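Local coordinates for B-cell lymphoma 3 protein (PDB 1K1A) that regulates transcription of NF-kappa-B target genes, forming complexes with p50 or p52 homodimers, probably through its ankyrin repeat domain, and acting as a coactivator in the nucleus, at residues A[22-33]-A[60-68]. Numbering follows the deposited sequence.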
ATOM      1  N   LEU A  22      13.861  -0.320  24.068  1.00 14.99           N
ATOM      2  CA  LEU A  22      14.417  -1.488  23.377  1.00 15.78           C
ATOM      3  C   LEU A  22      15.003  -2.551  24.322  1.00 15.73           C
ATOM      4  O   LEU A  22      14.746  -3.736  24.148  1.00 15.26           O
ATOM      5  CB  LEU A  22      15.447  -1.060  22.316  1.00 16.94           C
ATOM      6  CG  LEU A  22      16.048  -2.129  21.394  1.00 18.13           C
ATOM      7  CD1 LEU A  22      15.008  -2.726  20.489  1.00 20.05           C
ATOM      8  CD2 LEU A  22      17.176  -1.542  20.561  1.00 20.81           C
ATOM      9  N   PRO A  23      15.800  -2.136  25.308  1.00 15.34           N
ATOM     10  CA  PRO A  23      16.351  -3.084  26.284  1.00 15.34           C
ATOM     11  C   PRO A  23      15.264  -3.904  26.989  1.00 15.24           C
ATOM     12  O   PRO A  23      15.443  -5.113  27.162  1.00 15.77           O
ATOM     13  CB  PRO A  23      17.078  -2.174  27.288  1.00 15.71           C
ATOM     14  CG  PRO A  23      17.425  -0.959  26.508  1.00 15.61           C
ATOM     15  CD  PRO A  23      16.278  -0.763  25.535  1.00 15.53           C
ATOM     16  N   ALA A  24      14.162  -3.266  27.386  1.00 14.96           N
ATOM     17  CA  ALA A  24      13.068  -3.988  28.044  1.00 14.29           C
ATOM     18  C   ALA A  24      12.416  -4.978  27.078  1.00 14.83           C
ATOM     19  O   ALA A  24      12.059  -6.102  27.463  1.00 14.51           O
ATOM     20  CB  ALA A  24      12.031  -3.021  28.612  1.00 14.11           C
ATOM     21  N   VAL A  25      12.286  -4.568  25.822  1.00 14.04           N
ATOM     22  CA  VAL A  25      11.712  -5.435  24.797  1.00 14.85           C
ATOM     23  C   VAL A  25      12.547  -6.695  24.659  1.00 15.47           C
ATOM     24  O   VAL A  25      12.015  -7.808  24.652  1.00 15.51           O
ATOM     25  CB  VAL A  25      11.641  -4.722  23.442  1.00 14.70           C
ATOM     26  CG1 VAL A  25      11.297  -5.715  22.319  1.00 13.78           C
ATOM     27  CG2 VAL A  25      10.622  -3.596  23.507  1.00 14.53           C
ATOM     28  N   HIS A  26      13.859  -6.518  24.556  1.00 15.97           N
ATOM     29  CA  HIS A  26      14.773  -7.640  24.439  1.00 17.43           C
ATOM     30  C   HIS A  26      14.612  -8.588  25.630  1.00 17.64           C
ATOM     31  O   HIS A  26      14.471  -9.804  25.463  1.00 17.01           O
ATOM     32  CB  HIS A  26      16.212  -7.132  24.358  1.00 18.15           C
ATOM     33  CG  HIS A  26      17.169  -8.106  23.746  1.00 21.56           C
ATOM     34  ND1 HIS A  26      17.462  -8.114  22.398  1.00 23.75           N
ATOM     35  CD2 HIS A  26      17.921  -9.088  24.300  1.00 24.66           C
ATOM     36  CE1 HIS A  26      18.339  -9.070  22.146  1.00 26.41           C
ATOM     37  NE2 HIS A  26      18.638  -9.674  23.285  1.00 26.66           N
ATOM     38  N   ARG A  27      14.633  -8.029  26.833  1.00 17.43           N
ATOM     39  CA  ARG A  27      14.487  -8.838  28.040  1.00 18.36           C
ATOM     40  C   ARG A  27      13.190  -9.651  28.013  1.00 17.91           C
ATOM     41  O   ARG A  27      13.191 -10.863  28.277  1.00 17.66           O
ATOM     42  CB  ARG A  27      14.537  -7.944  29.280  1.00 18.42           C
ATOM     43  CG  ARG A  27      13.901  -8.548  30.529  1.00 22.14           C
ATOM     44  CD  ARG A  27      14.169  -7.741  31.811  1.00 27.00           C
ATOM     45  NE  ARG A  27      13.109  -6.793  32.183  1.00 31.37           N
ATOM     46  CZ  ARG A  27      12.313  -6.136  31.334  1.00 33.21           C
ATOM     47  NH1 ARG A  27      11.399  -5.298  31.806  1.00 34.62           N
ATOM     48  NH2 ARG A  27      12.422  -6.310  30.025  1.00 33.52           N
ATOM     49  N   LEU A  28      12.095  -8.983  27.671  1.00 17.50           N
ATOM     50  CA  LEU A  28      10.781  -9.616  27.601  1.00 18.10           C
ATOM     51  C   LEU A  28      10.676 -10.673  26.491  1.00 18.34           C
ATOM     52  O   LEU A  28       9.998 -11.694  26.652  1.00 18.02           O
ATOM     53  CB  LEU A  28       9.699  -8.555  27.409  1.00 18.09           C
ATOM     54  CG  LEU A  28       9.357  -7.737  28.649  1.00 18.77           C
ATOM     55  CD1 LEU A  28       8.450  -6.577  28.278  1.00 19.60           C
ATOM     56  CD2 LEU A  28       8.692  -8.621  29.688  1.00 18.96           C
ATOM     57  N   VAL A  29      11.319 -10.415  25.360  1.00 18.63           N
ATOM     58  CA  VAL A  29      11.329 -11.387  24.272  1.00 19.42           C
ATOM     59  C   VAL A  29      12.030 -12.680  24.721  1.00 20.61           C
ATOM     60  O   VAL A  29      11.535 -13.784  24.473  1.00 20.26           O
ATOM     61  CB  VAL A  29      11.968 -10.813  22.998  1.00 19.27           C
ATOM     62  CG1 VAL A  29      12.363 -11.938  22.036  1.00 18.58           C
ATOM     63  CG2 VAL A  29      10.997  -9.822  22.325  1.00 18.05           C
ATOM     64  N   ASN A  30      13.156 -12.529  25.412  1.00 21.91           N
ATOM     65  CA  ASN A  30      13.868 -13.673  25.978  1.00 23.66           C
ATOM     66  C   ASN A  30      12.999 -14.438  26.977  1.00 24.03           C
ATOM     67  O   ASN A  30      12.952 -15.667  26.957  1.00 24.04           O
ATOM     68  CB  ASN A  30      15.179 -13.224  26.641  1.00 24.29           C
ATOM     69  CG  ASN A  30      16.210 -12.750  25.633  1.00 26.38           C
ATOM     70  OD1 ASN A  30      16.206 -13.177  24.472  1.00 30.20           O
ATOM     71  ND2 ASN A  30      17.094 -11.854  26.063  1.00 28.18           N
ATOM     72  N   LEU A  31      12.302 -13.704  27.837  1.00 24.62           N
ATOM     73  CA  LEU A  31      11.408 -14.299  28.828  1.00 25.56           C
ATOM     74  C   LEU A  31      10.259 -15.075  28.178  1.00 25.68           C
ATOM     75  O   LEU A  31       9.910 -16.166  28.622  1.00 25.52           O
ATOM     76  CB  LEU A  31      10.838 -13.216  29.741  1.00 25.86           C
ATOM     77  CG  LEU A  31      11.273 -13.218  31.206  1.00 28.50           C
ATOM     78  CD1 LEU A  31      11.876 -11.874  31.588  1.00 29.31           C
ATOM     79  CD2 LEU A  31      10.064 -13.534  32.102  1.00 30.13           C
ATOM     80  N   PHE A  32       9.676 -14.499  27.131  1.00 25.74           N
ATOM     81  CA  PHE A  32       8.567 -15.132  26.420  1.00 26.49           C
ATOM     82  C   PHE A  32       8.992 -16.446  25.784  1.00 27.15           C
ATOM     83  O   PHE A  32       8.281 -17.451  25.882  1.00 27.06           O
ATOM     84  CB  PHE A  32       8.016 -14.203  25.330  1.00 26.11           C
ATOM     85  CG  PHE A  32       6.950 -13.262  25.813  1.00 25.88           C
ATOM     86  CD1 PHE A  32       7.082 -12.605  27.025  1.00 25.42           C
ATOM     87  CD2 PHE A  32       5.814 -13.032  25.052  1.00 25.18           C
ATOM     88  CE1 PHE A  32       6.101 -11.732  27.472  1.00 26.11           C
ATOM     89  CE2 PHE A  32       4.828 -12.164  25.494  1.00 26.35           C
ATOM     90  CZ  PHE A  32       4.969 -11.515  26.706  1.00 25.97           C
ATOM     91  N   GLN A  33      10.143 -16.420  25.127  1.00 27.96           N
ATOM     92  CA  GLN A  33      10.677 -17.580  24.421  1.00 29.27           C
ATOM     93  C   GLN A  33      11.035 -18.726  25.363  1.00 29.90           C
ATOM     94  O   GLN A  33      10.929 -19.892  24.997  1.00 30.15           O
ATOM     95  CB  GLN A  33      11.891 -17.183  23.583  1.00 29.20           C
ATOM     96  CG  GLN A  33      11.564 -16.279  22.403  1.00 30.72           C
ATOM     97  CD  GLN A  33      12.781 -15.951  21.561  1.00 31.93           C
ATOM     98  OE1 GLN A  33      12.686 -15.858  20.334  1.00 33.15           O
ATOM     99  NE2 GLN A  33      13.929 -15.778  22.213  1.00 32.13           N
ATOM    100  N   SER A  60      14.147  -0.330  14.820  1.00 13.42           N
ATOM    101  CA  SER A  60      14.990  -1.279  15.547  1.00 12.99           C
ATOM    102  C   SER A  60      14.177  -2.335  16.297  1.00 12.50           C
ATOM    103  O   SER A  60      14.605  -3.481  16.423  1.00 12.15           O
ATOM    104  CB  SER A  60      15.901  -0.561  16.536  1.00 13.11           C
ATOM    105  OG  SER A  60      16.882   0.195  15.859  0.72 13.35           O
ATOM    106  N   VAL A  61      13.020  -1.935  16.815  1.00 12.11           N
ATOM    107  CA  VAL A  61      12.143  -2.864  17.514  1.00 12.06           C
ATOM    108  C   VAL A  61      11.488  -3.825  16.521  1.00 12.49           C
ATOM    109  O   VAL A  61      11.346  -5.027  16.793  1.00 11.22           O
ATOM    110  CB  VAL A  61      11.095  -2.117  18.345  1.00 12.35           C
ATOM    111  CG1 VAL A  61      10.237  -3.090  19.143  0.50 12.35           C
ATOM    112  CG2 VAL A  61      11.786  -1.116  19.276  0.50 11.95           C
ATOM    113  N   VAL A  62      11.104  -3.291  15.367  1.00 12.45           N
ATOM    114  CA  VAL A  62      10.524  -4.109  14.311  1.00 12.90           C
ATOM    115  C   VAL A  62      11.488  -5.248  13.959  1.00 13.14           C
ATOM    116  O   VAL A  62      11.094  -6.410  13.870  1.00 13.22           O
ATOM    117  CB  VAL A  62      10.255  -3.276  13.045  1.00 12.80           C
ATOM    118  CG1 VAL A  62       9.928  -4.190  11.855  1.00 12.92           C
ATOM    119  CG2 VAL A  62       9.126  -2.255  13.283  1.00 12.78           C
ATOM    120  N   ARG A  63      12.753  -4.900  13.759  1.00 13.74           N
ATOM    121  CA  ARG A  63      13.795  -5.871  13.421  1.00 13.82           C
ATOM    122  C   ARG A  63      13.963  -6.962  14.483  1.00 13.58           C
ATOM    123  O   ARG A  63      14.077  -8.148  14.161  1.00 13.39           O
ATOM    124  CB  ARG A  63      15.144  -5.159  13.230  1.00 14.51           C
ATOM    125  CG  ARG A  63      15.270  -4.337  11.938  1.00 16.84           C
ATOM    126  CD  ARG A  63      16.696  -3.836  11.644  1.00 20.98           C
ATOM    127  NE  ARG A  63      16.720  -2.880  10.530  1.00 25.13           N
ATOM    128  CZ  ARG A  63      16.906  -3.218   9.258  1.00 26.84           C
ATOM    129  NH1 ARG A  63      17.085  -4.490   8.933  1.00 27.88           N
ATOM    130  NH2 ARG A  63      16.905  -2.288   8.307  1.00 28.14           N
ATOM    131  N   LEU A  64      14.019  -6.550  15.744  1.00 12.74           N
ATOM    132  CA  LEU A  64      14.170  -7.486  16.859  1.00 12.90           C
ATOM    133  C   LEU A  64      13.004  -8.467  16.900  1.00 12.33           C
ATOM    134  O   LEU A  64      13.202  -9.680  16.988  1.00 12.11           O
ATOM    135  CB  LEU A  64      14.260  -6.734  18.194  0.50 12.91           C
ATOM    136  CG  LEU A  64      14.392  -7.563  19.482  0.50 13.45           C
ATOM    137  CD1 LEU A  64      14.703  -6.661  20.669  0.50 13.18           C
ATOM    138  CD2 LEU A  64      13.137  -8.385  19.756  0.50 14.52           C
ATOM    139  N   LEU A  65      11.791  -7.931  16.832  1.00 11.62           N
ATOM    140  CA  LEU A  65      10.589  -8.747  16.925  1.00 11.97           C
ATOM    141  C   LEU A  65      10.456  -9.725  15.765  1.00 12.24           C
ATOM    142  O   LEU A  65      10.150 -10.895  15.968  1.00 12.13           O
ATOM    143  CB  LEU A  65       9.330  -7.869  17.026  1.00 11.60           C
ATOM    144  CG  LEU A  65       9.125  -7.108  18.347  1.00 12.03           C
ATOM    145  CD1 LEU A  65       7.894  -6.220  18.251  1.00 12.00           C
ATOM    146  CD2 LEU A  65       8.995  -8.064  19.520  1.00 12.89           C
ATOM    147  N   VAL A  66      10.686  -9.243  14.549  1.00 12.38           N
ATOM    148  CA  VAL A  66      10.570 -10.111  13.376  1.00 13.36           C
ATOM    149  C   VAL A  66      11.626 -11.219  13.398  1.00 14.17           C
ATOM    150  O   VAL A  66      11.312 -12.392  13.186  1.00 14.76           O
ATOM    151  CB  VAL A  66      10.633  -9.310  12.080  1.00 13.23           C
ATOM    152  CG1 VAL A  66      10.610 -10.257  10.863  1.00 12.92           C
ATOM    153  CG2 VAL A  66       9.437  -8.342  12.029  1.00 12.94           C
ATOM    154  N   THR A  67      12.866 -10.857  13.715  1.00 15.02           N
ATOM    155  CA  THR A  67      13.931 -11.845  13.773  1.00 15.94           C
ATOM    156  C   THR A  67      13.662 -12.884  14.880  1.00 16.38           C
ATOM    157  O   THR A  67      14.061 -14.050  14.766  1.00 16.54           O
ATOM    158  CB  THR A  67      15.319 -11.164  13.936  1.00 15.80           C
ATOM    159  OG1 THR A  67      15.311 -10.314  15.084  1.00 19.72           O
ATOM    160  CG2 THR A  67      15.575 -10.186  12.800  1.00 15.11           C
ATOM    161  N   ALA A  68      12.953 -12.474  15.928  1.00 16.72           N
ATOM    162  CA  ALA A  68      12.615 -13.389  17.024  1.00 17.53           C
ATOM    163  C   ALA A  68      11.420 -14.315  16.735  1.00 17.70           C
ATOM    164  O   ALA A  68      11.110 -15.198  17.536  1.00 18.25           O
ATOM    165  CB  ALA A  68      12.390 -12.615  18.330  1.00 17.20           C
TER
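Leu64 of helix 60-67 fits as a knob into a hole formed by Leu22, Val25, His26 and Val29 of helix 22-33, joining ankyrin repeats 1 and 2 through helices that run nearly parallel (7°) with axes 10.6 Å apart. With CG anti to the backbone N (chi1 179°), Leu64 points toward helix 22-33. Val25 CG1 lies against both its methyls, 3.9 Å from CD1 and 4.1 Å from CD2, and CD2 goes on to Val29 CG2 at 3.6 Å. Both valines run alongside the leucine, pointing the opposite way. One turn before His26, Leu22 CD1 meets Val61 CG2 (3.8 Å) and also touches Leu64 CD1. Leu64 and Val61 each have a second conformer, which makes these exact contacts less certain. Val29 works with both branches, CG2 packing obliquely against Leu65 CD2 at 3.9 Å and CG1 meeting Ala68 CB at 3.8 Å near the C-terminal end of the contact. Val25 also rests on Ala16 of helix 12-18 and Val61 on Ala53 of helix 49-55, each the first helix of its own repeat. Leucine, valine and alanine contacts make up most of the interface. At the exposed border, the His26 ring offers its edge to Leu64, with CD1 close to the ring plane and 3.6 Å from ND1.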